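Local coordinates for oxysterol-binding protein homolog 1 (Saccharomyces cerevisiae, PDB 5H28) that transfers sterols and other lipids between membranes, with an ankyrin-repeat domain that targets it to the nucleus-vacuole junction through NVJ1, at residues Asn20-Leu25 and Val61-Ser66; His42-Tyr47 and Ile75-Asn80; Lys6-Asp11 and Lys27-Leu32. One frame throughout, in Å; residues are numbered along the deposited sequence.

Interaction 1: residues Asn20-Leu25 and Val61-Ser66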
loop_
_atom_site.group_PDB
_atom_site.type_symbol
_atom_site.label_atom_id
_atom_site.label_comp_id
_atom_site.label_asym_id
_atom_site.label_seq_id
_atom_site.Cartn_x
_atom_site.Cartn_y
_atom_site.Cartn_z
ATOM N N ASN A 20 -8.072 -31.294 5.604
ATOM C CA ASN A 20 -9.392 -31.637 5.078
ATOM C C ASN A 20 -9.879 -30.579 4.086
ATOM O O ASN A 20 -10.464 -30.903 3.052
ATOM C CB ASN A 20 -10.389 -31.775 6.232
ATOM C CG ASN A 20 -11.803 -32.039 5.758
ATOM O OD1 ASN A 20 -12.090 -33.075 5.154
ATOM N ND2 ASN A 20 -12.699 -31.098 6.032
ATOM N N LEU A 21 -9.639 -29.311 4.412
ATOM C CA LEU A 21 -10.036 -28.207 3.543
ATOM C C LEU A 21 -9.299 -28.303 2.209
ATOM O O LEU A 21 -9.894 -28.161 1.143
ATOM C CB LEU A 21 -9.708 -26.867 4.212
ATOM C CG LEU A 21 -9.890 -25.621 3.341
ATOM C CD1 LEU A 21 -11.365 -25.414 3.037
ATOM C CD2 LEU A 21 -9.318 -24.403 4.052
ATOM N N GLN A 22 -7.995 -28.548 2.286
ATOM C CA GLN A 22 -7.146 -28.659 1.108
ATOM C C GLN A 22 -7.660 -29.745 0.167
ATOM O O GLN A 22 -7.733 -29.545 -1.048
ATOM C CB GLN A 22 -5.717 -28.966 1.554
ATOM C CG GLN A 22 -4.674 -28.931 0.457
ATOM C CD GLN A 22 -3.266 -28.925 1.022
ATOM O OE1 GLN A 22 -2.910 -29.777 1.835
ATOM N NE2 GLN A 22 -2.460 -27.960 0.597
ATOM N N ASP A 23 -8.028 -30.891 0.730
ATOM C CA ASP A 23 -8.538 -31.993 -0.073
ATOM C C ASP A 23 -9.904 -31.653 -0.663
ATOM O O ASP A 23 -10.193 -31.988 -1.810
ATOM C CB ASP A 23 -8.632 -33.266 0.771
ATOM C CG ASP A 23 -7.282 -33.924 0.983
ATOM O OD1 ASP A 23 -6.633 -34.282 -0.024
ATOM O OD2 ASP A 23 -6.869 -34.089 2.152
ATOM N N LEU A 24 -10.738 -30.982 0.123
ATOM C CA LEU A 24 -12.072 -30.594 -0.320
ATOM C C LEU A 24 -11.985 -29.678 -1.541
ATOM O O LEU A 24 -12.690 -29.873 -2.533
ATOM C CB LEU A 24 -12.805 -29.889 0.828
ATOM C CG LEU A 24 -14.224 -29.349 0.620
ATOM C CD1 LEU A 24 -14.177 -28.098 -0.230
ATOM C CD2 LEU A 24 -15.102 -30.414 -0.012
ATOM N N LEU A 25 -11.114 -28.679 -1.467
ATOM C CA LEU A 25 -10.936 -27.743 -2.573
ATOM C C LEU A 25 -10.372 -28.457 -3.796
ATOM O O LEU A 25 -10.830 -28.254 -4.921
ATOM C CB LEU A 25 -9.993 -26.612 -2.152
ATOM C CG LEU A 25 -10.580 -25.392 -1.433
ATOM C CD1 LEU A 25 -11.674 -25.784 -0.456
ATOM C CD2 LEU A 25 -9.453 -24.650 -0.738
ATOM N N VAL A 61 -3.476 -18.364 4.233
ATOM C CA VAL A 61 -2.653 -17.238 3.822
ATOM C C VAL A 61 -1.264 -17.644 3.334
ATOM O O VAL A 61 -0.808 -17.178 2.290
ATOM C CB VAL A 61 -2.520 -16.207 4.969
ATOM C CG1 VAL A 61 -1.486 -15.152 4.614
ATOM C CG2 VAL A 61 -3.872 -15.546 5.224
ATOM N N HIS A 62 -0.593 -18.520 4.072
ATOM C CA HIS A 62 0.743 -18.938 3.673
ATOM C C HIS A 62 0.769 -19.812 2.428
ATOM O O HIS A 62 1.762 -19.828 1.699
ATOM C CB HIS A 62 1.442 -19.647 4.833
ATOM C CG HIS A 62 1.850 -18.724 5.939
ATOM N ND1 HIS A 62 2.638 -17.613 5.728
ATOM C CD2 HIS A 62 1.582 -18.747 7.263
ATOM C CE1 HIS A 62 2.834 -16.990 6.877
ATOM N NE2 HIS A 62 2.203 -17.658 7.825
ATOM N N HIS A 63 -0.322 -20.524 2.171
ATOM C CA HIS A 63 -0.401 -21.393 0.999
ATOM C C HIS A 63 -0.827 -20.707 -0.290
ATOM O O HIS A 63 -0.237 -20.938 -1.345
ATOM C CB HIS A 63 -1.399 -22.537 1.223
ATOM C CG HIS A 63 -0.828 -23.725 1.932
ATOM N ND1 HIS A 63 -0.594 -23.743 3.290
ATOM C CD2 HIS A 63 -0.449 -24.939 1.469
ATOM C CE1 HIS A 63 -0.096 -24.918 3.633
ATOM N NE2 HIS A 63 0.001 -25.662 2.547
ATOM N N TRP A 64 -1.838 -19.850 -0.201
ATOM C CA TRP A 64 -2.402 -19.250 -1.405
ATOM C C TRP A 64 -2.371 -17.750 -1.674
ATOM O O TRP A 64 -3.062 -17.281 -2.580
ATOM C CB TRP A 64 -3.839 -19.763 -1.523
ATOM C CG TRP A 64 -3.886 -21.262 -1.460
ATOM C CD1 TRP A 64 -3.103 -22.127 -2.170
ATOM C CD2 TRP A 64 -4.748 -22.075 -0.650
ATOM N NE1 TRP A 64 -3.421 -23.424 -1.856
ATOM C CE2 TRP A 64 -4.426 -23.425 -0.927
ATOM C CE3 TRP A 64 -5.760 -21.798 0.280
ATOM C CZ2 TRP A 64 -5.080 -24.496 -0.307
ATOM C CZ3 TRP A 64 -6.412 -22.868 0.896
ATOM C CH2 TRP A 64 -6.067 -24.199 0.597
ATOM N N VAL A 65 -1.569 -16.999 -0.929
ATOM C CA VAL A 65 -1.498 -15.557 -1.135
ATOM C C VAL A 65 -0.275 -15.075 -1.933
ATOM O O VAL A 65 -0.417 -14.270 -2.856
ATOM C CB VAL A 65 -1.571 -14.810 0.227
ATOM C CG1 VAL A 65 -1.275 -13.329 0.045
ATOM C CG2 VAL A 65 -2.960 -14.984 0.828
ATOM N N SER A 66 0.912 -15.567 -1.597
ATOM C CA SER A 66 2.133 -15.145 -2.284
ATOM C C SER A 66 2.158 -15.496 -3.772
ATOM O O SER A 66 2.065 -16.665 -4.154
ATOM C CB SER A 66 3.362 -15.741 -1.592
ATOM O OG SER A 66 3.316 -17.155 -1.589
HETATM O O HOH W 1 0.335 -28.695 2.481
#

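Interaction 2: residues His42-Tyr47 and Ile75-Asn80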
loop_
_atom_site.group_PDB
_atom_site.type_symbol
_atom_site.label_atom_id
_atom_site.label_comp_id
_atom_site.label_asym_id
_atom_site.label_seq_id
_atom_site.Cartn_x
_atom_site.Cartn_y
_atom_site.Cartn_z
ATOM N N HIS A 42 -12.755 -16.627 -3.812
ATOM C CA HIS A 42 -12.298 -15.262 -3.555
ATOM C C HIS A 42 -12.749 -14.759 -2.183
ATOM O O HIS A 42 -12.142 -13.852 -1.620
ATOM C CB HIS A 42 -12.819 -14.296 -4.628
ATOM C CG HIS A 42 -11.945 -14.204 -5.840
ATOM N ND1 HIS A 42 -11.900 -15.187 -6.804
ATOM C CD2 HIS A 42 -11.066 -13.251 -6.232
ATOM C CE1 HIS A 42 -11.029 -14.845 -7.738
ATOM N NE2 HIS A 42 -10.509 -13.675 -7.414
ATOM N N LEU A 43 -13.817 -15.343 -1.648
ATOM C CA LEU A 43 -14.320 -14.929 -0.341
ATOM C C LEU A 43 -13.942 -15.907 0.765
ATOM O O LEU A 43 -14.366 -15.754 1.906
ATOM C CB LEU A 43 -15.843 -14.772 -0.383
ATOM C CG LEU A 43 -16.366 -13.619 -1.244
ATOM C CD1 LEU A 43 -17.875 -13.733 -1.387
ATOM C CD2 LEU A 43 -15.987 -12.288 -0.616
ATOM N N MET A 44 -13.126 -16.904 0.433
ATOM C CA MET A 44 -12.736 -17.894 1.425
ATOM C C MET A 44 -12.055 -17.316 2.660
ATOM O O MET A 44 -12.347 -17.736 3.779
ATOM C CB MET A 44 -11.845 -18.962 0.788
ATOM C CG MET A 44 -11.340 -20.007 1.783
ATOM S SD MET A 44 -10.669 -21.475 0.979
ATOM C CE MET A 44 -9.389 -20.745 -0.034
ATOM N N LEU A 45 -11.156 -16.355 2.472
ATOM C CA LEU A 45 -10.479 -15.765 3.619
ATOM C C LEU A 45 -11.475 -15.015 4.506
ATOM O O LEU A 45 -11.340 -15.022 5.730
ATOM C CB LEU A 45 -9.345 -14.838 3.167
ATOM C CG LEU A 45 -8.453 -14.304 4.292
ATOM C CD1 LEU A 45 -7.909 -15.461 5.123
ATOM C CD2 LEU A 45 -7.311 -13.495 3.689
ATOM N N HIS A 46 -12.474 -14.377 3.895
ATOM C CA HIS A 46 -13.497 -13.675 4.669
ATOM C C HIS A 46 -14.221 -14.691 5.543
ATOM O O HIS A 46 -14.398 -14.488 6.745
ATOM C CB HIS A 46 -14.544 -13.025 3.756
ATOM C CG HIS A 46 -14.109 -11.734 3.138
ATOM N ND1 HIS A 46 -13.180 -11.664 2.122
ATOM C CD2 HIS A 46 -14.505 -10.460 3.373
ATOM C CE1 HIS A 46 -13.025 -10.404 1.758
ATOM N NE2 HIS A 46 -13.817 -9.652 2.503
ATOM N N TYR A 47 -14.652 -15.785 4.927
ATOM C CA TYR A 47 -15.378 -16.807 5.662
ATOM C C TYR A 47 -14.521 -17.479 6.725
ATOM O O TYR A 47 -15.018 -17.830 7.791
ATOM C CB TYR A 47 -15.951 -17.851 4.696
ATOM C CG TYR A 47 -16.990 -17.281 3.754
ATOM C CD1 TYR A 47 -18.021 -16.475 4.232
ATOM C CD2 TYR A 47 -16.939 -17.541 2.386
ATOM C CE1 TYR A 47 -18.975 -15.938 3.373
ATOM C CE2 TYR A 47 -17.893 -17.006 1.515
ATOM C CZ TYR A 47 -18.905 -16.207 2.019
ATOM O OH TYR A 47 -19.848 -15.669 1.171
ATOM N N ILE A 75 -5.010 -19.894 -7.961
ATOM C CA ILE A 75 -5.617 -18.593 -7.737
ATOM C C ILE A 75 -4.824 -17.961 -6.614
ATOM O O ILE A 75 -4.589 -18.596 -5.588
ATOM C CB ILE A 75 -7.076 -18.685 -7.240
ATOM C CG1 ILE A 75 -7.946 -19.438 -8.243
ATOM C CG2 ILE A 75 -7.627 -17.281 -7.020
ATOM C CD1 ILE A 75 -9.381 -19.610 -7.777
ATOM N N HIS A 76 -4.387 -16.725 -6.801
ATOM C CA HIS A 76 -3.676 -16.062 -5.727
ATOM C C HIS A 76 -4.671 -15.196 -4.983
ATOM O O HIS A 76 -5.103 -14.148 -5.470
ATOM C CB HIS A 76 -2.507 -15.239 -6.264
ATOM C CG HIS A 76 -1.327 -16.075 -6.646
ATOM N ND1 HIS A 76 -1.022 -16.383 -7.954
ATOM C CD2 HIS A 76 -0.418 -16.727 -5.885
ATOM C CE1 HIS A 76 0.025 -17.189 -7.981
ATOM N NE2 HIS A 76 0.411 -17.413 -6.738
ATOM N N LEU A 77 -5.055 -15.672 -3.803
ATOM C CA LEU A 77 -6.014 -14.969 -2.972
ATOM C C LEU A 77 -5.491 -13.596 -2.600
ATOM O O LEU A 77 -4.309 -13.425 -2.283
ATOM C CB LEU A 77 -6.311 -15.784 -1.712
ATOM C CG LEU A 77 -6.824 -17.202 -1.986
ATOM C CD1 LEU A 77 -7.142 -17.884 -0.667
ATOM C CD2 LEU A 77 -8.065 -17.152 -2.880
ATOM N N ASP A 78 -6.383 -12.617 -2.664
ATOM C CA ASP A 78 -6.060 -11.238 -2.348
ATOM C C ASP A 78 -6.314 -11.017 -0.863
ATOM O O ASP A 78 -7.439 -11.159 -0.386
ATOM C CB ASP A 78 -6.949 -10.307 -3.175
ATOM C CG ASP A 78 -6.547 -8.852 -3.055
ATOM O OD1 ASP A 78 -5.738 -8.518 -2.164
ATOM O OD2 ASP A 78 -7.054 -8.039 -3.856
ATOM N N LEU A 79 -5.263 -10.681 -0.127
ATOM C CA LEU A 79 -5.390 -10.440 1.300
ATOM C C LEU A 79 -6.324 -9.253 1.536
ATOM O O LEU A 79 -6.939 -9.130 2.595
ATOM C CB LEU A 79 -4.009 -10.145 1.888
ATOM C CG LEU A 79 -3.727 -10.583 3.322
ATOM C CD1 LEU A 79 -3.986 -12.074 3.465
ATOM C CD2 LEU A 79 -2.280 -10.257 3.664
ATOM N N ASN A 80 -6.440 -8.395 0.526
ATOM C CA ASN A 80 -7.263 -7.198 0.608
ATOM C C ASN A 80 -8.534 -7.250 -0.235
ATOM O O ASN A 80 -9.073 -6.212 -0.620
ATOM C CB ASN A 80 -6.410 -5.997 0.211
ATOM C CG ASN A 80 -5.080 -5.987 0.930
ATOM O OD1 ASN A 80 -5.033 -5.932 2.158
ATOM N ND2 ASN A 80 -3.990 -6.057 0.173
HETATM O O HOH W 2 -9.141 -13.261 -3.160
HETATM O O HOH W 3 -9.082 -13.425 -0.320
#

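Interaction 3: residues Lys6-Asp11 and Lys27-Leu32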
loop_
_atom_site.group_PDB
_atom_site.type_symbol
_atom_site.label_atom_id
_atom_site.label_comp_id
_atom_site.label_asym_id
_atom_site.label_seq_id
_atom_site.Cartn_x
_atom_site.Cartn_y
_atom_site.Cartn_z
ATOM N N LYS A 6 -20.878 -22.247 -1.010
ATOM C CA LYS A 6 -20.666 -21.454 0.196
ATOM C C LYS A 6 -20.928 -22.279 1.453
ATOM O O LYS A 6 -20.145 -22.242 2.402
ATOM C CB LYS A 6 -21.580 -20.227 0.183
ATOM C CG LYS A 6 -21.488 -19.366 1.430
ATOM C CD LYS A 6 -22.384 -18.143 1.312
ATOM C CE LYS A 6 -22.411 -17.341 2.598
ATOM N NZ LYS A 6 -23.031 -18.103 3.718
ATOM N N LEU A 7 -22.029 -23.023 1.454
ATOM C CA LEU A 7 -22.386 -23.859 2.596
ATOM C C LEU A 7 -21.329 -24.943 2.797
ATOM O O LEU A 7 -20.952 -25.257 3.928
ATOM C CB LEU A 7 -23.757 -24.502 2.364
ATOM C CG LEU A 7 -24.351 -25.310 3.520
ATOM C CD1 LEU A 7 -24.657 -24.381 4.687
ATOM C CD2 LEU A 7 -25.623 -26.013 3.056
ATOM N N LYS A 8 -20.862 -25.508 1.689
ATOM C CA LYS A 8 -19.847 -26.555 1.699
ATOM C C LYS A 8 -18.542 -26.034 2.294
ATOM O O LYS A 8 -17.919 -26.682 3.136
ATOM C CB LYS A 8 -19.593 -27.041 0.268
ATOM C CG LYS A 8 -18.512 -28.100 0.133
ATOM C CD LYS A 8 -18.092 -28.285 -1.324
ATOM C CE LYS A 8 -19.247 -28.728 -2.203
ATOM N NZ LYS A 8 -19.737 -30.082 -1.830
ATOM N N LEU A 9 -18.130 -24.854 1.846
ATOM C CA LEU A 9 -16.893 -24.259 2.327
ATOM C C LEU A 9 -16.977 -23.899 3.804
ATOM O O LEU A 9 -16.050 -24.175 4.572
ATOM C CB LEU A 9 -16.553 -23.018 1.498
ATOM C CG LEU A 9 -15.297 -22.251 1.915
ATOM C CD1 LEU A 9 -14.104 -23.189 1.906
ATOM C CD2 LEU A 9 -15.065 -21.079 0.965
ATOM N N LEU A 10 -18.086 -23.283 4.208
ATOM C CA LEU A 10 -18.260 -22.906 5.603
ATOM C C LEU A 10 -18.241 -24.132 6.512
ATOM O O LEU A 10 -17.708 -24.081 7.619
ATOM C CB LEU A 10 -19.571 -22.135 5.785
ATOM C CG LEU A 10 -19.523 -20.672 5.345
ATOM C CD1 LEU A 10 -20.936 -20.111 5.247
ATOM C CD2 LEU A 10 -18.691 -19.870 6.333
ATOM N N ASP A 11 -18.806 -25.240 6.038
ATOM C CA ASP A 11 -18.851 -26.464 6.830
ATOM C C ASP A 11 -17.441 -26.976 7.093
ATOM O O ASP A 11 -17.105 -27.359 8.217
ATOM C CB ASP A 11 -19.676 -27.530 6.100
ATOM C CG ASP A 11 -20.014 -28.719 6.985
ATOM O OD1 ASP A 11 -20.573 -28.514 8.083
ATOM O OD2 ASP A 11 -19.729 -29.862 6.579
ATOM N N LYS A 27 -10.647 -31.542 -4.727
ATOM C CA LYS A 27 -11.577 -32.460 -5.386
ATOM C C LYS A 27 -12.972 -31.926 -5.706
ATOM O O LYS A 27 -13.590 -32.352 -6.684
ATOM C CB LYS A 27 -11.724 -33.740 -4.553
ATOM C CG LYS A 27 -10.427 -34.497 -4.349
ATOM C CD LYS A 27 -9.996 -34.480 -2.896
ATOM C CE LYS A 27 -8.558 -34.930 -2.754
ATOM N NZ LYS A 27 -7.657 -34.042 -3.533
ATOM N N GLN A 28 -13.477 -30.998 -4.900
ATOM C CA GLN A 28 -14.821 -30.484 -5.132
ATOM C C GLN A 28 -14.926 -29.077 -5.707
ATOM O O GLN A 28 -15.937 -28.734 -6.320
ATOM C CB GLN A 28 -15.637 -30.602 -3.845
ATOM C CG GLN A 28 -15.944 -32.051 -3.485
ATOM C CD GLN A 28 -16.675 -32.190 -2.170
ATOM O OE1 GLN A 28 -17.591 -31.426 -1.874
ATOM N NE2 GLN A 28 -16.281 -33.180 -1.374
ATOM N N PHE A 29 -13.899 -28.258 -5.520
ATOM C CA PHE A 29 -13.932 -26.911 -6.079
ATOM C C PHE A 29 -13.248 -26.907 -7.438
ATOM O O PHE A 29 -12.199 -26.296 -7.630
ATOM C CB PHE A 29 -13.269 -25.911 -5.128
ATOM C CG PHE A 29 -14.194 -25.406 -4.059
ATOM C CD1 PHE A 29 -14.706 -26.270 -3.097
ATOM C CD2 PHE A 29 -14.591 -24.074 -4.043
ATOM C CE1 PHE A 29 -15.605 -25.814 -2.135
ATOM C CE2 PHE A 29 -15.488 -23.611 -3.086
ATOM C CZ PHE A 29 -15.996 -24.482 -2.132
ATOM N N GLN A 30 -13.872 -27.613 -8.374
ATOM C CA GLN A 30 -13.378 -27.743 -9.736
ATOM C C GLN A 30 -14.594 -27.649 -10.661
ATOM O O GLN A 30 -15.710 -27.965 -10.252
ATOM C CB GLN A 30 -12.700 -29.102 -9.927
ATOM C CG GLN A 30 -11.624 -29.423 -8.896
ATOM C CD GLN A 30 -10.447 -28.474 -8.963
ATOM O OE1 GLN A 30 -9.880 -28.248 -10.032
ATOM N NE2 GLN A 30 -10.066 -27.918 -7.817
ATOM N N PRO A 31 -14.400 -27.219 -11.920
ATOM C CA PRO A 31 -13.127 -26.811 -12.521
ATOM C C PRO A 31 -12.737 -25.387 -12.144
ATOM O O PRO A 31 -13.506 -24.673 -11.500
ATOM C CB PRO A 31 -13.399 -26.958 -14.013
ATOM C CG PRO A 31 -14.821 -26.512 -14.109
ATOM C CD PRO A 31 -15.473 -27.216 -12.933
ATOM N N LEU A 32 -11.542 -24.979 -12.558
ATOM C CA LEU A 32 -11.035 -23.645 -12.260
ATOM C C LEU A 32 -11.779 -22.557 -13.027
ATOM O O LEU A 32 -11.765 -21.392 -12.626
ATOM C CB LEU A 32 -9.541 -23.566 -12.593
ATOM C CG LEU A 32 -8.808 -22.264 -12.252
ATOM C CD1 LEU A 32 -8.715 -22.107 -10.739
ATOM C CD2 LEU A 32 -7.412 -22.282 -12.863
#

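Interaction 1: residues Asn20-Leu25 and Val61-Ser66
The branched end of L25 overlaps the six-membered ring of W64, its CD2 lying 3.7 Å from W64 CH2 and 3.9 Å from W64 CZ3. The methyl comes in at a slant to the indole plane and meets the end of the ring system remote from the W64 backbone. W64 reaches it because its CG stands anti to its own carbonyl carbon (chi1 -53°), which carries the long bicyclic group over toward the helix of N20-L25. H63 lends its own CB to one face of the same indole, 3.6 Å above the plane and displaced toward the rim. The principle illustrated is that of ankyrin-repeat proteins, in which helical units stack side by side: here W64 of helix 54-64, in the first predicted ankyrin repeat, packs against L25 of helix 18-28 near the N-terminus. F18 meets the rings of both W64 and H63, and M44 adds to the apolar surroundings of the tryptophan. Next to this apolar patch the contact turns polar. Q22, extended beyond CG, holds its NE2 3.7 Å from H63 CD2, with its amide plane turned 79° from the imidazole. The two groups share a water, which lies 3.1 Å from H63 NE2 and accepts a weak bond of 3.4 Å from Q22 NE2. The other imidazole nitrogen, H63 ND1, is hydrogen-bonded to the backbone O of E59, so the ring is held at both nitrogens and its rotation is restrained.

Interaction 2: residues His42-Tyr47 and Ile75-Asn80
M44 and L77 meet through methyl groups, with M44 CE 3.7 Å from L77 CD1 and the two side chains crossing at about a right angle. The methionine chain leaves its helix extended and then bends at its last torsion (chi3 58°), which swings CE round to the leucine. One residue on, L45 points toward the loop and sets its CD2 3.6 Å from CD1 of L79, a leucine whose CB is directed away from helix 44-51 but whose end comes back to meet it. H42 is a looser neighbour: its CE1 approaches I75 CG2 at 4.2 Å, and its ND1 is hydrogen-bonded to the O of Q38. The contact joins the start of helix 44-51 to the loop that follows helix 54-64, within the ankyrin-repeat region. In that loop D78 forms an Asx turn, its OD1 accepting from N80 N at 2.8 Å, a donor well above the carboxylate plane. Two waters lie between the backbones: one accepts from D78 N at 2.9 Å, the other is 2.8 Å from D78 O. The side chains thus meet by apolar methyl packing, while the backbone polar groups of H42 and D78 are linked through water, the bonds to H42 O being weak.

Interaction 3: residues Lys6-Asp11 and Lys27-Leu32
Q28, at the end of its helix, accepts a hydrogen bond from K8, with OE1 modelled 2.5 Å from K8 NZ, implausibly short for such a pair, so that the exact length is doubtful. The ammonium arrives almost head-on to the carbonyl, the C=O...N angle being 165°. Bends at both outer torsions of the lysine (chi3 -60°, chi4 -65°) turn NZ back to the oxygen. Next comes F29, where the chain leaves helical geometry in an inverse gamma turn. Its side chain slides past the lysine in the opposite direction, with K8 CD coming in at a slant to the ring, 3.6 Å from F29 CE1, and F29 CZ reaches L9 CB at 4.0 Å. The lysine therefore works in two ways, its CD packing against an aromatic ring while its amino end meets an amide. Putting an alanine at this position would probably leave Q28 OE1 without this donor and F29 CE1 without its CD neighbour. Q30 has its NE2 bonded back to the O of L25, which ties the turn to the helix just completed. Beyond P31, which follows a cis peptide bond, L32 touches N74 and I75 of a later loop. The contact joins helices 2-15 and 18-28, which run antiparallel at the N-terminal end of the chain. F29 is also flanked by L24 of the preceding helix 18-28 and by V37, V40 and L41 of helix 35-42, and L9 reaches M44 of helix 44-51, so the phenylalanine is buried where the first helices converge.

Overall arrangement
The three contacts form one continuous packing at the N-terminal end of the ankyrin-repeat domain, on the same side of the chain's centre. Interactions 1 and 3, whose centres are about 12 Å apart, share helix 18-28: L25 packs on W64, while its neighbour L24 touches K8 and F29. Interactions 1 and 2 are about 10 Å apart by their centres and are joined by a probable backbone hydrogen bond from L77 N to W64 O (2.8 Å). Interactions 2 and 3, about 14 Å apart between centres, touch through I75 with L32 and through Y47 with K6. No ligand site enters: sterols bind in a separate domain of the full protein.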